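Local coordinates for protein synaptotagmin IV (Rattus norvegicus, PDB 1W15) that takes part in neuronal dense core vesicle mobility through its interaction with KIF1A, and is represented here by its C2B domain, at residues S22-S27 with R141-K146; N30-V35 with F88-E93; V55-Y60 with E84-D89; Y60-R65 with L95-V100; V100-L105 with G117-G122. One frame throughout, in Å; residues are numbered along the deposited sequence.

Contact 1: residues S22-S27 with R141-K146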
# COMPACT_ATOMS: atom_id res chain seq x y z
N SER A 22 7.42 4.92 3.57
CA SER A 22 8.02 4.14 2.47
C SER A 22 8.23 5.10 1.32
O SER A 22 7.36 5.97 1.07
CB SER A 22 7.06 3.00 2.05
OG SER A 22 7.64 2.21 1.03
N LEU A 23 9.37 4.99 0.61
CA LEU A 23 9.63 5.90 -0.50
C LEU A 23 10.14 5.08 -1.68
O LEU A 23 10.71 4.00 -1.45
CB LEU A 23 10.68 6.96 -0.12
CG LEU A 23 10.24 8.13 0.83
CD1 LEU A 23 10.32 7.70 2.24
CD2 LEU A 23 11.12 9.37 0.59
N CYS A 24 9.89 5.56 -2.89
CA CYS A 24 10.34 4.91 -4.14
C CYS A 24 10.72 6.01 -5.13
O CYS A 24 9.90 6.88 -5.43
CB CYS A 24 9.22 4.06 -4.76
SG CYS A 24 9.73 3.29 -6.27
N TYR A 25 11.97 5.97 -5.63
CA TYR A 25 12.43 6.97 -6.59
C TYR A 25 12.34 6.35 -8.01
O TYR A 25 13.01 5.37 -8.33
CB TYR A 25 13.88 7.37 -6.31
CG TYR A 25 14.51 8.34 -7.30
CD1 TYR A 25 13.78 9.41 -7.82
CD2 TYR A 25 15.86 8.19 -7.71
CE1 TYR A 25 14.35 10.33 -8.73
CE2 TYR A 25 16.45 9.12 -8.61
CZ TYR A 25 15.68 10.16 -9.12
OH TYR A 25 16.20 11.08 -10.01
N GLN A 26 11.44 6.91 -8.80
CA GLN A 26 11.21 6.52 -10.19
C GLN A 26 12.27 7.32 -11.01
O GLN A 26 11.94 8.34 -11.62
CB GLN A 26 9.67 6.75 -10.58
CG GLN A 26 8.59 6.39 -9.54
CD GLN A 26 7.20 5.94 -10.04
OE1 GLN A 26 6.34 5.61 -9.23
NE2 GLN A 26 6.81 5.84 -11.31
N SER A 27 13.53 6.82 -11.01
CA SER A 27 14.64 7.59 -11.61
C SER A 27 14.47 8.01 -13.08
O SER A 27 14.91 9.11 -13.46
CB SER A 27 16.01 6.89 -11.43
OG SER A 27 16.15 5.76 -12.27
N ARG A 141 13.33 2.71 -8.23
CA ARG A 141 12.18 1.84 -8.55
C ARG A 141 11.85 0.79 -7.50
O ARG A 141 10.91 0.02 -7.69
CB ARG A 141 12.29 1.16 -9.96
CG ARG A 141 12.13 2.14 -11.11
CD ARG A 141 12.56 1.59 -12.55
NE ARG A 141 13.97 1.20 -12.51
CZ ARG A 141 14.98 2.05 -12.58
NH1 ARG A 141 14.76 3.33 -12.76
NH2 ARG A 141 16.19 1.62 -12.41
N ARG A 142 12.60 0.72 -6.39
CA ARG A 142 12.21 -0.18 -5.33
C ARG A 142 11.51 0.65 -4.22
O ARG A 142 11.93 1.75 -3.92
CB ARG A 142 13.39 -0.89 -4.67
CG ARG A 142 14.12 -1.87 -5.64
CD ARG A 142 13.22 -2.61 -6.71
NE ARG A 142 14.08 -3.28 -7.70
CZ ARG A 142 14.43 -2.80 -8.91
NH1 ARG A 142 13.97 -1.66 -9.36
NH2 ARG A 142 15.24 -3.51 -9.69
N GLN A 143 10.36 0.21 -3.76
CA GLN A 143 9.73 0.93 -2.64
C GLN A 143 10.42 0.40 -1.42
O GLN A 143 10.61 -0.81 -1.30
CB GLN A 143 8.25 0.61 -2.53
CG GLN A 143 7.38 1.70 -3.03
CD GLN A 143 6.76 2.50 -1.91
OE1 GLN A 143 7.42 3.34 -1.31
NE2 GLN A 143 5.45 2.28 -1.66
N ILE A 144 10.89 1.29 -0.55
CA ILE A 144 11.58 0.85 0.65
C ILE A 144 10.87 1.52 1.84
O ILE A 144 10.62 2.73 1.79
CB ILE A 144 13.05 1.27 0.63
CG1 ILE A 144 13.77 0.77 -0.64
CG2 ILE A 144 13.79 0.81 1.92
CD1 ILE A 144 15.05 1.59 -0.97
N ALA A 145 10.58 0.73 2.87
CA ALA A 145 9.85 1.18 4.11
C ALA A 145 10.74 1.05 5.33
O ALA A 145 11.47 0.04 5.46
CB ALA A 145 8.58 0.38 4.30
N LYS A 146 10.74 2.07 6.23
CA LYS A 146 11.53 2.01 7.46
C LYS A 146 10.80 2.79 8.53
O LYS A 146 10.15 3.81 8.22
CB LYS A 146 12.92 2.66 7.35
CG LYS A 146 13.81 2.12 6.23
CD LYS A 146 15.32 2.51 6.45
CE LYS A 146 16.19 1.90 5.32
NZ LYS A 146 15.89 0.42 5.19

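Contact 2: residues N30-V35 with F88-E93. With CA (calcium ion), chain C.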
# COMPACT_ATOMS: atom_id res chain seq x y z
N ASN A 30 11.63 10.98 -12.98
CA ASN A 30 11.73 12.10 -12.04
C ASN A 30 10.47 12.26 -11.20
O ASN A 30 9.90 13.35 -11.14
CB ASN A 30 11.97 13.38 -12.84
CG ASN A 30 13.00 13.17 -13.91
OD1 ASN A 30 14.16 12.76 -13.63
ND2 ASN A 30 12.59 13.42 -15.16
N THR A 31 9.99 11.17 -10.61
CA THR A 31 8.93 11.30 -9.58
C THR A 31 9.41 10.55 -8.38
O THR A 31 10.28 9.66 -8.49
CB THR A 31 7.53 10.75 -9.98
OG1 THR A 31 7.67 9.49 -10.59
CG2 THR A 31 6.77 11.65 -11.02
N LEU A 32 8.88 10.91 -7.22
CA LEU A 32 9.27 10.23 -6.00
C LEU A 32 7.94 9.95 -5.34
O LEU A 32 7.13 10.87 -5.15
CB LEU A 32 10.07 11.19 -5.10
CG LEU A 32 10.45 10.71 -3.70
CD1 LEU A 32 11.51 9.55 -3.69
CD2 LEU A 32 10.95 11.95 -2.91
N THR A 33 7.70 8.69 -4.98
CA THR A 33 6.45 8.40 -4.30
C THR A 33 6.74 8.21 -2.82
O THR A 33 7.74 7.58 -2.44
CB THR A 33 5.74 7.19 -4.94
OG1 THR A 33 6.34 5.98 -4.51
CG2 THR A 33 6.00 7.22 -6.47
N VAL A 34 5.90 8.80 -1.98
CA VAL A 34 6.15 8.80 -0.55
C VAL A 34 4.85 8.30 0.10
O VAL A 34 3.77 8.88 -0.15
CB VAL A 34 6.46 10.25 -0.03
CG1 VAL A 34 6.56 10.28 1.49
CG2 VAL A 34 7.78 10.86 -0.68
N VAL A 35 4.96 7.29 0.94
CA VAL A 35 3.79 6.77 1.64
C VAL A 35 3.99 7.05 3.12
O VAL A 35 4.96 6.61 3.75
CB VAL A 35 3.57 5.23 1.44
CG1 VAL A 35 2.21 4.78 2.07
CG2 VAL A 35 3.65 4.88 -0.07
N PHE A 88 5.42 12.97 -5.82
CA PHE A 88 6.12 14.26 -6.01
C PHE A 88 6.82 14.29 -7.34
O PHE A 88 7.47 13.33 -7.70
CB PHE A 88 7.18 14.48 -4.95
CG PHE A 88 6.62 14.80 -3.61
CD1 PHE A 88 6.07 16.06 -3.34
CD2 PHE A 88 6.69 13.86 -2.58
CE1 PHE A 88 5.58 16.38 -2.07
CE2 PHE A 88 6.18 14.16 -1.30
CZ PHE A 88 5.62 15.45 -1.05
N ASP A 89 6.68 15.38 -8.06
CA ASP A 89 7.55 15.68 -9.23
C ASP A 89 8.94 16.15 -8.79
O ASP A 89 9.06 16.98 -7.88
CB ASP A 89 6.91 16.80 -10.05
CG ASP A 89 5.63 16.36 -10.74
OD1 ASP A 89 5.56 15.21 -11.22
OD2 ASP A 89 4.64 17.10 -10.86
N ILE A 90 10.00 15.63 -9.39
CA ILE A 90 11.34 16.01 -9.03
C ILE A 90 11.82 16.83 -10.22
O ILE A 90 11.84 16.34 -11.34
CB ILE A 90 12.26 14.75 -8.79
CG1 ILE A 90 11.70 13.87 -7.66
CG2 ILE A 90 13.72 15.15 -8.53
CD1 ILE A 90 11.57 14.58 -6.27
N PRO A 91 12.12 18.11 -10.00
CA PRO A 91 12.46 19.02 -11.11
C PRO A 91 13.91 18.93 -11.56
O PRO A 91 14.36 19.79 -12.28
CB PRO A 91 12.17 20.40 -10.53
CG PRO A 91 12.50 20.26 -9.05
CD PRO A 91 12.14 18.81 -8.69
N CYS A 92 14.65 17.94 -11.11
CA CYS A 92 16.05 17.81 -11.49
C CYS A 92 16.31 16.35 -11.79
O CYS A 92 15.43 15.50 -11.60
CB CYS A 92 16.97 18.31 -10.37
SG CYS A 92 16.43 17.87 -8.69
N GLU A 93 17.52 16.06 -12.26
CA GLU A 93 17.85 14.74 -12.78
C GLU A 93 18.27 13.72 -11.72
O GLU A 93 18.50 12.55 -12.04
CB GLU A 93 18.91 14.86 -13.89
CG GLU A 93 18.33 15.36 -15.21
CD GLU A 93 16.91 14.82 -15.50
OE1 GLU A 93 16.77 13.62 -15.87
OE2 GLU A 93 15.93 15.61 -15.33
CA CA C . 19.21 10.54 -13.34
O HOH W 1 14.79 12.89 -10.86
O HOH W 2 8.19 14.58 -12.67
O HOH W 3 20.76 10.33 -11.96
O HOH W 4 16.91 10.59 -13.07

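Contact 3: residues V55-Y60 with E84-D89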
# COMPACT_ATOMS: atom_id res chain seq x y z
N VAL A 55 -0.06 14.16 9.36
CA VAL A 55 1.31 14.33 8.97
C VAL A 55 1.38 15.25 7.75
O VAL A 55 0.65 15.05 6.75
CB VAL A 55 1.96 12.96 8.60
CG1 VAL A 55 3.42 13.16 8.13
CG2 VAL A 55 1.87 12.04 9.81
N LYS A 56 2.26 16.22 7.84
CA LYS A 56 2.53 17.12 6.74
C LYS A 56 3.87 16.73 6.16
O LYS A 56 4.81 16.43 6.91
CB LYS A 56 2.64 18.56 7.30
CG LYS A 56 2.88 19.56 6.21
CD LYS A 56 2.12 20.80 6.50
CE LYS A 56 2.39 21.83 5.44
NZ LYS A 56 1.88 23.09 5.96
N VAL A 57 3.95 16.75 4.84
CA VAL A 57 5.14 16.32 4.12
C VAL A 57 5.59 17.49 3.21
O VAL A 57 4.85 17.92 2.32
CB VAL A 57 4.89 15.05 3.26
CG1 VAL A 57 6.24 14.54 2.64
CG2 VAL A 57 4.23 13.91 4.09
N ASN A 58 6.79 18.02 3.44
CA ASN A 58 7.33 19.13 2.63
C ASN A 58 8.47 18.58 1.79
O ASN A 58 9.31 17.86 2.32
CB ASN A 58 7.82 20.27 3.53
CG ASN A 58 6.69 20.98 4.25
OD1 ASN A 58 5.64 21.20 3.66
ND2 ASN A 58 6.88 21.34 5.54
N LEU A 59 8.56 18.99 0.52
CA LEU A 59 9.65 18.57 -0.36
C LEU A 59 10.49 19.80 -0.65
O LEU A 59 9.94 20.85 -0.99
CB LEU A 59 9.05 18.08 -1.68
CG LEU A 59 10.05 17.52 -2.69
CD1 LEU A 59 10.53 16.16 -2.25
CD2 LEU A 59 9.44 17.44 -4.07
N TYR A 60 11.82 19.68 -0.49
CA TYR A 60 12.75 20.81 -0.65
C TYR A 60 13.70 20.48 -1.78
O TYR A 60 14.21 19.36 -1.84
CB TYR A 60 13.58 20.99 0.60
CG TYR A 60 12.73 21.49 1.75
CD1 TYR A 60 12.44 22.86 1.88
CD2 TYR A 60 12.19 20.58 2.68
CE1 TYR A 60 11.60 23.34 2.92
CE2 TYR A 60 11.40 21.06 3.73
CZ TYR A 60 11.10 22.44 3.84
OH TYR A 60 10.29 22.89 4.88
N GLU A 84 -1.17 6.84 3.43
CA GLU A 84 -1.47 7.87 2.42
C GLU A 84 -0.29 7.90 1.49
O GLU A 84 0.80 8.24 1.94
CB GLU A 84 -1.71 9.27 3.08
CG GLU A 84 -3.09 9.25 3.72
CD GLU A 84 -3.83 10.55 3.60
OE1 GLU A 84 -3.66 11.23 2.56
OE2 GLU A 84 -4.63 10.82 4.52
N LEU A 85 -0.53 7.61 0.21
CA LEU A 85 0.54 7.71 -0.80
C LEU A 85 0.45 9.06 -1.51
O LEU A 85 -0.67 9.51 -1.94
CB LEU A 85 0.47 6.55 -1.78
CG LEU A 85 1.55 6.46 -2.90
CD1 LEU A 85 1.73 4.93 -3.25
CD2 LEU A 85 1.16 7.27 -4.15
N PHE A 86 1.62 9.69 -1.66
CA PHE A 86 1.74 10.93 -2.42
C PHE A 86 2.75 10.77 -3.52
O PHE A 86 3.75 10.01 -3.36
CB PHE A 86 2.22 12.08 -1.52
CG PHE A 86 1.31 12.29 -0.30
CD1 PHE A 86 0.05 12.85 -0.45
CD2 PHE A 86 1.78 11.95 0.98
CE1 PHE A 86 -0.80 13.06 0.68
CE2 PHE A 86 0.91 12.16 2.14
CZ PHE A 86 -0.35 12.70 1.95
N VAL A 87 2.52 11.50 -4.59
CA VAL A 87 3.46 11.49 -5.72
C VAL A 87 4.07 12.89 -5.85
O VAL A 87 3.33 13.88 -6.01
CB VAL A 87 2.73 11.08 -7.05
CG1 VAL A 87 3.66 11.15 -8.30
CG2 VAL A 87 2.19 9.71 -6.91
N PHE A 88 5.42 12.97 -5.82
CA PHE A 88 6.12 14.26 -6.01
C PHE A 88 6.82 14.29 -7.34
O PHE A 88 7.47 13.33 -7.70
CB PHE A 88 7.18 14.48 -4.95
CG PHE A 88 6.62 14.80 -3.61
CD1 PHE A 88 6.07 16.06 -3.34
CD2 PHE A 88 6.69 13.86 -2.58
CE1 PHE A 88 5.58 16.38 -2.07
CE2 PHE A 88 6.18 14.16 -1.30
CZ PHE A 88 5.62 15.45 -1.05
N ASP A 89 6.68 15.38 -8.06
CA ASP A 89 7.55 15.68 -9.23
C ASP A 89 8.94 16.15 -8.79
O ASP A 89 9.06 16.98 -7.88
CB ASP A 89 6.91 16.80 -10.05
CG ASP A 89 5.63 16.36 -10.74
OD1 ASP A 89 5.56 15.21 -11.22
OD2 ASP A 89 4.64 17.10 -10.86

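Contact 4: residues Y60-R65 with L95-V100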
# COMPACT_ATOMS: atom_id res chain seq x y z
N TYR A 60 11.82 19.68 -0.49
CA TYR A 60 12.75 20.81 -0.65
C TYR A 60 13.70 20.48 -1.78
O TYR A 60 14.21 19.36 -1.84
CB TYR A 60 13.58 20.99 0.60
CG TYR A 60 12.73 21.49 1.75
CD1 TYR A 60 12.44 22.86 1.88
CD2 TYR A 60 12.19 20.58 2.68
CE1 TYR A 60 11.60 23.34 2.92
CE2 TYR A 60 11.40 21.06 3.73
CZ TYR A 60 11.10 22.44 3.84
OH TYR A 60 10.29 22.89 4.88
N HIS A 61 13.96 21.48 -2.61
CA HIS A 61 15.10 21.43 -3.56
C HIS A 61 16.15 22.43 -3.09
O HIS A 61 15.94 23.64 -3.15
CB HIS A 61 14.59 21.77 -4.95
CG HIS A 61 15.62 21.59 -6.02
ND1 HIS A 61 15.42 22.04 -7.32
CD2 HIS A 61 16.84 21.01 -6.00
CE1 HIS A 61 16.49 21.74 -8.04
NE2 HIS A 61 17.36 21.12 -7.27
N ALA A 62 17.25 21.91 -2.57
CA ALA A 62 18.19 22.71 -1.80
C ALA A 62 17.39 23.25 -0.60
O ALA A 62 16.86 22.47 0.23
CB ALA A 62 18.81 23.83 -2.67
N LYS A 63 17.24 24.56 -0.49
CA LYS A 63 16.54 25.04 0.71
C LYS A 63 15.19 25.64 0.38
O LYS A 63 14.56 26.28 1.22
CB LYS A 63 17.42 26.01 1.48
CG LYS A 63 18.53 25.31 2.25
CD LYS A 63 19.37 26.37 2.93
CE LYS A 63 20.76 25.85 3.28
NZ LYS A 63 20.71 24.79 4.32
N LYS A 64 14.74 25.43 -0.85
CA LYS A 64 13.47 25.99 -1.27
C LYS A 64 12.39 24.90 -1.22
O LYS A 64 12.55 23.85 -1.84
CB LYS A 64 13.60 26.55 -2.70
CG LYS A 64 12.27 26.83 -3.39
CD LYS A 64 12.48 27.49 -4.76
CE LYS A 64 11.28 27.27 -5.69
NZ LYS A 64 11.73 27.04 -7.11
N ARG A 65 11.29 25.15 -0.52
CA ARG A 65 10.17 24.21 -0.55
C ARG A 65 9.52 24.22 -1.93
O ARG A 65 9.06 25.27 -2.41
CB ARG A 65 9.11 24.50 0.50
CG ARG A 65 8.12 23.35 0.57
CD ARG A 65 7.12 23.41 1.70
NE ARG A 65 6.35 24.65 1.68
CZ ARG A 65 5.38 24.95 2.53
NH1 ARG A 65 5.02 24.11 3.49
NH2 ARG A 65 4.75 26.12 2.44
N LEU A 95 18.29 13.01 -7.02
CA LEU A 95 17.85 13.35 -5.68
C LEU A 95 18.95 14.01 -4.80
O LEU A 95 18.77 14.19 -3.58
CB LEU A 95 17.40 12.07 -5.01
CG LEU A 95 15.92 11.70 -4.95
CD1 LEU A 95 14.92 12.40 -5.93
CD2 LEU A 95 15.71 10.23 -4.80
N GLU A 96 20.08 14.32 -5.42
CA GLU A 96 21.23 14.87 -4.70
C GLU A 96 20.90 16.06 -3.78
O GLU A 96 21.34 16.08 -2.62
CB GLU A 96 22.39 15.20 -5.66
CG GLU A 96 22.31 16.60 -6.29
CD GLU A 96 23.54 17.02 -7.10
OE1 GLU A 96 24.06 16.19 -7.89
OE2 GLU A 96 23.98 18.19 -6.97
N GLU A 97 20.12 17.02 -4.30
CA GLU A 97 19.72 18.23 -3.53
C GLU A 97 18.27 18.21 -3.06
O GLU A 97 17.72 19.24 -2.62
CB GLU A 97 19.97 19.49 -4.36
CG GLU A 97 21.46 19.77 -4.50
CD GLU A 97 21.76 20.98 -5.37
OE1 GLU A 97 21.75 22.12 -4.85
OE2 GLU A 97 22.03 20.78 -6.58
N ILE A 98 17.65 17.05 -3.13
CA ILE A 98 16.25 16.94 -2.72
C ILE A 98 16.20 16.44 -1.28
O ILE A 98 16.96 15.54 -0.92
CB ILE A 98 15.53 15.95 -3.69
CG1 ILE A 98 15.51 16.52 -5.11
CG2 ILE A 98 14.12 15.57 -3.20
CD1 ILE A 98 14.65 17.77 -5.30
N SER A 99 15.31 16.98 -0.47
CA SER A 99 15.09 16.39 0.83
C SER A 99 13.58 16.40 1.12
O SER A 99 12.86 17.17 0.49
CB SER A 99 15.87 17.14 1.89
OG SER A 99 15.43 18.47 1.95
N VAL A 100 13.15 15.57 2.06
CA VAL A 100 11.72 15.41 2.39
C VAL A 100 11.60 15.60 3.92
O VAL A 100 12.41 15.04 4.67
CB VAL A 100 11.17 14.02 2.01
CG1 VAL A 100 9.64 13.89 2.33
CG2 VAL A 100 11.43 13.70 0.49
O HOH W 5 16.96 19.96 0.24

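Contact 5: residues V100-L105 with G117-G122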
# COMPACT_ATOMS: atom_id res chain seq x y z
N VAL A 100 13.15 15.57 2.06
CA VAL A 100 11.72 15.41 2.39
C VAL A 100 11.60 15.60 3.92
O VAL A 100 12.41 15.04 4.67
CB VAL A 100 11.17 14.02 2.01
CG1 VAL A 100 9.64 13.89 2.33
CG2 VAL A 100 11.43 13.70 0.49
N GLU A 101 10.65 16.41 4.33
CA GLU A 101 10.50 16.73 5.75
C GLU A 101 9.13 16.22 6.12
O GLU A 101 8.15 16.63 5.49
CB GLU A 101 10.56 18.25 5.94
CG GLU A 101 10.37 18.75 7.38
CD GLU A 101 10.30 20.31 7.43
OE1 GLU A 101 9.59 20.92 6.61
OE2 GLU A 101 10.96 20.92 8.31
N PHE A 102 9.04 15.40 7.17
CA PHE A 102 7.77 14.91 7.70
C PHE A 102 7.54 15.57 9.06
O PHE A 102 8.46 15.58 9.93
CB PHE A 102 7.82 13.40 7.93
CG PHE A 102 8.07 12.60 6.70
CD1 PHE A 102 9.39 12.33 6.29
CD2 PHE A 102 6.99 12.07 5.96
CE1 PHE A 102 9.63 11.59 5.14
CE2 PHE A 102 7.24 11.31 4.80
CZ PHE A 102 8.53 11.06 4.40
N LEU A 103 6.33 16.11 9.24
CA LEU A 103 5.93 16.73 10.49
C LEU A 103 4.67 16.02 10.98
O LEU A 103 3.68 15.97 10.26
CB LEU A 103 5.63 18.23 10.28
CG LEU A 103 6.85 18.91 9.60
CD1 LEU A 103 6.40 19.94 8.64
CD2 LEU A 103 7.84 19.40 10.62
N VAL A 104 4.75 15.46 12.18
CA VAL A 104 3.59 14.91 12.86
C VAL A 104 3.05 16.03 13.78
O VAL A 104 3.78 16.51 14.66
CB VAL A 104 3.95 13.64 13.67
CG1 VAL A 104 2.66 13.07 14.31
CG2 VAL A 104 4.69 12.55 12.76
N LEU A 105 1.80 16.43 13.53
CA LEU A 105 1.15 17.58 14.17
C LEU A 105 -0.09 17.12 14.85
O LEU A 105 -0.72 16.14 14.42
CB LEU A 105 0.78 18.61 13.09
CG LEU A 105 2.02 19.20 12.38
CD1 LEU A 105 1.96 19.08 10.87
CD2 LEU A 105 2.03 20.66 12.83
N GLY A 117 6.39 15.82 16.37
CA GLY A 117 7.73 15.34 16.03
C GLY A 117 8.07 15.60 14.60
O GLY A 117 7.18 15.87 13.78
N ARG A 118 9.35 15.49 14.29
CA ARG A 118 9.79 15.78 12.94
C ARG A 118 10.79 14.73 12.47
O ARG A 118 11.58 14.23 13.27
CB ARG A 118 10.48 17.16 12.97
CG ARG A 118 11.12 17.64 11.67
CD ARG A 118 11.44 19.21 11.79
NE ARG A 118 12.12 19.72 10.60
CZ ARG A 118 13.42 19.65 10.40
NH1 ARG A 118 14.25 19.10 11.30
NH2 ARG A 118 13.93 20.14 9.27
N LEU A 119 10.83 14.51 11.17
CA LEU A 119 11.74 13.56 10.55
C LEU A 119 12.20 14.14 9.22
O LEU A 119 11.36 14.60 8.42
CB LEU A 119 11.01 12.22 10.31
CG LEU A 119 11.77 11.22 9.40
CD1 LEU A 119 13.12 10.77 10.09
CD2 LEU A 119 10.89 10.09 8.94
N VAL A 120 13.51 14.15 8.99
CA VAL A 120 14.03 14.62 7.72
C VAL A 120 14.81 13.51 6.99
O VAL A 120 15.65 12.86 7.59
CB VAL A 120 14.91 15.86 7.88
CG1 VAL A 120 15.59 16.26 6.57
CG2 VAL A 120 14.07 17.03 8.41
N LEU A 121 14.56 13.34 5.68
CA LEU A 121 15.36 12.42 4.89
C LEU A 121 16.03 13.21 3.79
O LEU A 121 15.37 14.00 3.13
CB LEU A 121 14.51 11.34 4.24
CG LEU A 121 13.50 10.44 4.99
CD1 LEU A 121 13.10 9.24 4.13
CD2 LEU A 121 13.87 10.00 6.40
N GLY A 122 17.33 13.01 3.60
CA GLY A 122 18.06 13.77 2.59
C GLY A 122 19.51 13.36 2.62
O GLY A 122 19.90 12.56 3.47

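Contact 1: residues S22-S27 with R141-K146
Ser-22 opens the pairing of the first strand of this C2 domain with its last strand. It sits opposite Ala-145 in an antiparallel non-hydrogen-bonded pair. Their CB atoms lie side by side on one sheet face, 3.8 Å apart. Leu-23 forms the next pair, a hydrogen-bonded one. Its N donates to Ile-144 O at 2.8 Å, and Ile-144 N returns a bond of 2.9 Å to Leu-23 O. Both bonds lie in the carbonyl planes. Cys-24 turns toward 141-146. Its SG is anti to the backbone N (chi1 179°) and rests against the main chain, 3.5 Å from Arg-141 C, while its CB packs on Gln-143 CG at 3.5 Å. Beyond the regular pairs, Arg-141 N still donates to Tyr-25 O (2.7 Å), but from 32° above the carbonyl plane. After the inverse gamma turn at Gln-26, Ser-27 OG lies at the edge of the Arg-141 guanidinium and accepts a bond of 2.8 Å from Arg-141 NH1. The bend of the arginine chain at chi3 brings the group there. The chemistry is thus mostly main-chain pairing, with one charged group bound to a neutral hydroxyl, which it probably polarises.

Contact 2: residues N30-V35 with F88-E93
Asn-30 has a left-handed backbone, with phi and psi both near +50°. It forms a G1 beta bulge with Thr-31 opposite Gln-26, and its carbonyl is turned to 88-93. Phe-88 and Ile-90 both hold CG or CG1 anti to the carbonyl carbon (chi1 -72° and -60°), so both side chains lie beside the apolar residues of 30-35. Three main-chain bonds join the segments. Leu-32 N donates to Phe-88 O, and Phe-88 N donates to Leu-32 O at 2.8 Å, both in the carbonyl planes. Ile-90 N reaches Asn-30 O at 2.9 Å, but from well above the carbonyl plane, where the strand pairing ends. Val-34 CG2 meets the edge of the Phe-88 ring, 3.7 Å from CD2. Ile-90 CD1 touches Leu-32 CB at 3.9 Å. Beyond the strands, a water donates to Asn-30 OD1 and to Cys-92 O, 2.8 Å from each, and ties the asparagine amide to the loop. Glu-93 O binds a calcium ion at 2.5 Å, together with two waters. This ion is separate from the one bound by Asp-52, Asp-106, Ser-107 and Glu-108. Within the C2 sandwich, strand 31-40 runs between strands 80-89 and 18-26. Leu-32 and Val-34 turn inward to Val-100 and Phe-102 of strand 98-106. Phe-88 reaches across to Val-57 and Leu-59 of strand 53-61.

Contact 3: residues V55-Y60 with E84-D89
Two strands from opposite sheets of the C2 beta-sandwich face each other here. Their axes approach to 9.5 Å and run nearly parallel, 17° apart. The two are joined by side-chain packing, almost all of it between apolar groups. Phe-88 is the central group. Leu-59 and Val-57 meet its ring in different ways. Leu-59 holds CG anti to the backbone N (chi1 -176°) and reaches out tip to tip with the phenylalanine. Its CB lies over one ring face, 4.2 Å from the ring centroid and offset toward the rim. Val-57 comes in at the ring edge instead. Its CG1, anti to the backbone N, is 3.9 Å from Phe-88 CZ. The other branch, CG2, beside the backbone N, is directed to the next ring along strand 80-89 and lies 4.2 Å from Phe-86 CE2. The two valine methyls are therefore shared between two phenylalanines, which alternate with Val-87 and so face the same way. Val-36 of strand 31-40 and Val-100 of strand 98-106 also pack on Val-57 within the core. The closest touch is between Leu-59 CD2 and Phe-88 CD1, at 3.7 Å.

Contact 4: residues Y60-R65 with L95-V100
His-61 and Glu-97 cross obliquely, with the imidazole and carboxylate planes 68° apart. The histidine holds CG anti to the backbone N (chi1 -173°), which lays its ring edge against the glutamate. His-61 CD2 is 3.8 Å from Glu-97 CB, and Glu-97 O also lies in the plane of the ring. The carboxylate is near the imidazole without touching its nitrogens; it could favour a protonated histidine, whose charge is not seen. Ile-98 comes to the ring at a slant, with CD1 4.0 Å from His-61 CD2. On the other sheet face Tyr-60 lies beside Ser-99. Ser-99 OG, between the backbone N and the carbonyl carbon, is 3.4 Å from Tyr-60 CB. The polar end of the tyrosine looks elsewhere, its OH being hydrogen-bonded to Glu-101 OE1. Ser-99 OG donates to a water at 2.7 Å. The same water donates to Ala-62 O at 2.5 Å and to Glu-97 O at 3.0 Å, and so closes the edge of the pairing. Tyr-60 N donates to Ser-99 O at 2.9 Å, and Ser-99 N bonds back to Tyr-60 O. Ala-62 N adds an almost straight bond of 2.7 Å to Glu-97 O (168°), so this carbonyl accepts from both the amide and the water. Ala-62 has positive phi, as the first inner position of a type II' turn requires. The turn from His-61 to Lys-64 is that of a tight two-residue beta hairpin. The contact itself is the antiparallel pairing of strands 53-61 and 98-106, the neighbouring central strands of this sheet of the C2 beta-sandwich.

Contact 5: residues V100-L105 with G117-G122
Strands 98-106 and 114-121 form an antiparallel beta hairpin at one side of a C2 sandwich sheet. Six main-chain bonds satisfy both the N-H and the C=O of Val-100, Phe-102 and Val-104, through Leu-121, Leu-119 and Gly-117. The straightest is Phe-102 N to Leu-119 O, 2.8 Å and 179°, nearly along the C=O axis. The longest is Gly-117 N to Val-104 O, 3.2 Å, on a carbonyl lone pair. On the inward face, Phe-102 lies alongside Leu-119, with CD1 3.8 Å from Leu-119 CD2, and Leu-121 CG meets the ring edge. On the other face, Arg-118 extends to Glu-101 and grips one oxygen side-on with two nitrogens. In this salt bridge Arg-118 NE donates to the anti lone pair of Glu-101 OE2 at 2.8 Å. The guanidinium and carboxylate planes stand 82° apart. Glu-101 OE1 is taken separately, by Tyr-60 OH and Asn-58 ND2 of the adjacent strand. With both oxygens in bonds the carboxylate is probably held ionised. Leu-103 CD2 packs along the aliphatic part of Arg-118, 3.8 Å from its CD. Val-120 CG2 sits over one guanidinium face, 3.1 Å above the plane and offset toward the rim, while Arg-118 NH2 reaches Glu-101 OE2 at 3.2 Å.

How the contacts relate
Contacts 1 and 2 build one sheet of the C2 sandwich, and contacts 4 and 5 the other. Contact 3 spans the two. Contacts 1 and 2 have centres 11 Å apart and are joined by strand pairing, with Ser-22 O 2.8 Å from Val-35 N. Contacts 2 and 3 share Phe-88 and Asp-89. Contacts 4 and 5 share Val-100, whose CG1 lies 3.5 Å from Val-57 CG1 of contact 3. Across the core, Val-34 CG1 of contact 2 touches Phe-102 CE2 of contact 5 at 3.5 Å. The calcium held by Glu-93 O in contact 2 is about 5 Å from the side chain of Tyr-25 in contact 1.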